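Local coordinates for protein enoyl-CoA hydratase carB homologue (Streptomyces cattleya, PDB 5O34) that probably acts as a crotonase-family lyase in the biosynthesis of the antibiotic thienamycin, at residues P141-I146 with E235-I240. Residues are numbered along the deposited sequence; the frame is centred on the assembly and turned at random.
Sequences PVIAAI and ELARTI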
ATOM      1  N   PRO A 141       5.139 -18.884  10.259  1.00 51.87           N
ATOM      2  CA  PRO A 141       4.054 -18.362   9.414  1.00 51.24           C
ATOM      3  C   PRO A 141       2.710 -18.905   9.874  1.00 54.66           C
ATOM      4  O   PRO A 141       2.624 -20.032  10.362  1.00 54.18           O
ATOM      5  CB  PRO A 141       4.394 -18.883   8.011  1.00 53.02           C
ATOM      6  CG  PRO A 141       5.791 -19.314   8.085  1.00 57.86           C
ATOM      7  CD  PRO A 141       6.002 -19.796   9.487  1.00 53.74           C
ATOM      8  N   VAL A 142       1.670 -18.085   9.738  1.00 51.02           N
ATOM      9  CA  VAL A 142       0.311 -18.424  10.150  1.00 50.68           C
ATOM     10  C   VAL A 142      -0.611 -18.300   8.941  1.00 54.03           C
ATOM     11  O   VAL A 142      -0.613 -17.268   8.272  1.00 53.70           O
ATOM     12  CB  VAL A 142      -0.171 -17.543  11.341  1.00 54.46           C
ATOM     13  CG1 VAL A 142      -1.499 -18.042  11.898  1.00 54.09           C
ATOM     14  CG2 VAL A 142       0.883 -17.475  12.448  1.00 54.26           C
ATOM     15  N   ILE A 143      -1.401 -19.351   8.674  1.00 50.49           N
ATOM     16  CA  ILE A 143      -2.372 -19.386   7.581  1.00 49.92           C
ATOM     17  C   ILE A 143      -3.762 -19.295   8.171  1.00 54.81           C
ATOM     18  O   ILE A 143      -4.096 -20.102   9.018  1.00 56.19           O
ATOM     19  CB  ILE A 143      -2.231 -20.661   6.700  1.00 52.43           C
ATOM     20  CG1 ILE A 143      -0.842 -20.757   6.050  1.00 52.49           C
ATOM     21  CG2 ILE A 143      -3.356 -20.752   5.645  1.00 52.58           C
ATOM     22  CD1 ILE A 143      -0.509 -22.155   5.544  1.00 57.74           C
ATOM     23  N   ALA A 144      -4.578 -18.340   7.722  1.00 51.35           N
ATOM     24  CA  ALA A 144      -5.966 -18.237   8.156  1.00 50.95           C
ATOM     25  C   ALA A 144      -6.837 -18.883   7.062  1.00 54.55           C
ATOM     26  O   ALA A 144      -6.652 -18.591   5.882  1.00 53.62           O
ATOM     27  CB  ALA A 144      -6.354 -16.784   8.366  1.00 51.43           C
ATOM     28  N   ALA A 145      -7.716 -19.822   7.452  1.00 52.13           N
ATOM     29  CA  ALA A 145      -8.615 -20.535   6.534  1.00 52.12           C
ATOM     30  C   ALA A 145     -10.053 -20.135   6.867  1.00 55.48           C
ATOM     31  O   ALA A 145     -10.571 -20.468   7.932  1.00 53.74           O
ATOM     32  CB  ALA A 145      -8.410 -22.035   6.651  1.00 52.94           C
ATOM     33  N   ILE A 146     -10.647 -19.324   5.979  1.00 54.18           N
ATOM     34  CA  ILE A 146     -11.963 -18.696   6.130  1.00 54.31           C
ATOM     35  C   ILE A 146     -13.026 -19.373   5.230  1.00 63.78           C
ATOM     36  O   ILE A 146     -12.882 -19.392   4.006  1.00 63.57           O
ATOM     37  CB  ILE A 146     -11.817 -17.153   5.906  1.00 55.42           C
ATOM     38  CG1 ILE A 146     -10.608 -16.587   6.707  1.00 54.02           C
ATOM     39  CG2 ILE A 146     -13.101 -16.407   6.264  1.00 55.76           C
ATOM     40  CD1 ILE A 146     -10.143 -15.127   6.394  1.00 53.46           C
ATOM     41  N   GLU A 235      -2.206 -28.361   2.361  1.00 56.97           N
ATOM     42  CA  GLU A 235      -1.255 -28.539   1.251  1.00 56.88           C
ATOM     43  C   GLU A 235      -0.256 -27.375   1.277  1.00 60.36           C
ATOM     44  O   GLU A 235       0.950 -27.609   1.188  1.00 60.62           O
ATOM     45  CB  GLU A 235      -1.974 -28.609  -0.111  1.00 58.14           C
ATOM     46  CG  GLU A 235      -1.026 -28.772  -1.290  1.00 67.96           C
ATOM     47  CD  GLU A 235      -1.630 -28.836  -2.681  1.00 96.01           C
ATOM     48  OE1 GLU A 235      -2.875 -28.751  -2.817  1.00 92.36           O
ATOM     49  OE2 GLU A 235      -0.842 -28.979  -3.645  1.00 92.86           O
ATOM     50  N   LEU A 236      -0.759 -26.134   1.445  1.00 56.17           N
ATOM     51  CA  LEU A 236       0.098 -24.950   1.537  1.00 55.92           C
ATOM     52  C   LEU A 236       0.950 -24.985   2.812  1.00 57.01           C
ATOM     53  O   LEU A 236       2.142 -24.673   2.747  1.00 55.59           O
ATOM     54  CB  LEU A 236      -0.706 -23.636   1.418  1.00 56.28           C
ATOM     55  CG  LEU A 236       0.078 -22.317   1.593  1.00 60.97           C
ATOM     56  CD1 LEU A 236       1.156 -22.136   0.520  1.00 60.71           C
ATOM     57  CD2 LEU A 236      -0.857 -21.151   1.604  1.00 64.54           C
ATOM     58  N   ALA A 237       0.353 -25.406   3.947  1.00 53.54           N
ATOM     59  CA  ALA A 237       1.072 -25.552   5.226  1.00 53.80           C
ATOM     60  C   ALA A 237       2.238 -26.539   5.083  1.00 59.31           C
ATOM     61  O   ALA A 237       3.326 -26.275   5.592  1.00 59.05           O
ATOM     62  CB  ALA A 237       0.122 -26.011   6.311  1.00 54.51           C
ATOM     63  N   ARG A 238       2.017 -27.634   4.324  1.00 58.27           N
ATOM     64  CA  ARG A 238       3.001 -28.670   4.008  1.00 58.81           C
ATOM     65  C   ARG A 238       4.161 -28.083   3.190  1.00 61.93           C
ATOM     66  O   ARG A 238       5.321 -28.359   3.507  1.00 61.91           O
ATOM     67  CB  ARG A 238       2.325 -29.828   3.252  1.00 60.85           C
ATOM     68  CG  ARG A 238       2.707 -31.207   3.766  1.00 72.73           C
ATOM     69  CD  ARG A 238       1.706 -32.269   3.349  1.00 79.66           C
ATOM     70  NE  ARG A 238       0.510 -32.281   4.196  1.00 82.87           N
ATOM     71  CZ  ARG A 238      -0.739 -32.240   3.738  1.00 87.38           C
ATOM     72  NH1 ARG A 238      -0.975 -32.167   2.431  1.00 66.59           N
ATOM     73  NH2 ARG A 238      -1.760 -32.270   4.581  1.00 72.38           N
ATOM     74  N   THR A 239       3.854 -27.244   2.168  1.00 57.69           N
ATOM     75  CA  THR A 239       4.865 -26.563   1.338  1.00 56.77           C
ATOM     76  C   THR A 239       5.746 -25.634   2.211  1.00 59.79           C
ATOM     77  O   THR A 239       6.978 -25.714   2.140  1.00 58.50           O
ATOM     78  CB  THR A 239       4.192 -25.821   0.167  1.00 60.81           C
ATOM     79  OG1 THR A 239       3.463 -26.755  -0.640  1.00 60.26           O
ATOM     80  CG2 THR A 239       5.196 -25.054  -0.703  1.00 56.14           C
ATOM     81  N   ILE A 240       5.101 -24.782   3.050  1.00 56.17           N
ATOM     82  CA  ILE A 240       5.796 -23.857   3.959  1.00 55.84           C
ATOM     83  C   ILE A 240       6.668 -24.647   4.932  1.00 59.86           C
ATOM     84  O   ILE A 240       7.847 -24.325   5.087  1.00 59.51           O
ATOM     85  CB  ILE A 240       4.848 -22.852   4.682  1.00 58.33           C
ATOM     86  CG1 ILE A 240       3.998 -22.041   3.664  1.00 58.58           C
ATOM     87  CG2 ILE A 240       5.664 -21.920   5.582  1.00 57.82           C
ATOM     88  CD1 ILE A 240       2.825 -21.235   4.248  1.00 63.35           C
TER
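I143 sends its CD1 methyl into the flank of helix 229-242, where L236, A237 and I240, within a turn and a half of helix, form a shallow seat for it. With CG1 anti to the carbonyl carbon (chi1 -60°) and the chain then extended (chi2 162°), this methyl reaches the helix. It meets I240 CD1 end to end at 3.7 Å. The backbone N of A237 lies equally near I143 CD1, and A237 CB and L236 CG flank the methyl, each 4.0 Å from it. I143 and I240 bury the largest areas of the interface. At the start of the strand P141 adds a second, smaller patch: its CG sits 3.6 Å from I240 CG2, the two side chains running alongside each other in opposing senses, while I240 turns its other branch to I143.

The side-chain contacts are all apolar, and all five touching residues are buried. C92 of the neighbouring strand 92-96 packs against both I143 and I240, and L204 and T205 of a second subunit pack on I240 and L236, respectively. The outer side of the helix differs: T239 and E235 are partly exposed and R238 is exposed. There E235 O accepts two hydrogen bonds from opposite faces of its carbonyl plane, from T239 N and from T239 OG1 (3.2 Å), so the helix itself satisfies the threonine hydroxyl.

Strand 142-146 is an inner strand of the mixed sheet, and the helix segment runs almost exactly antiparallel to it (174°), their axes 9.9 Å apart at closest approach. Such a helix laid against parallel strands belongs to the layered alpha/beta core of the crotonase fold.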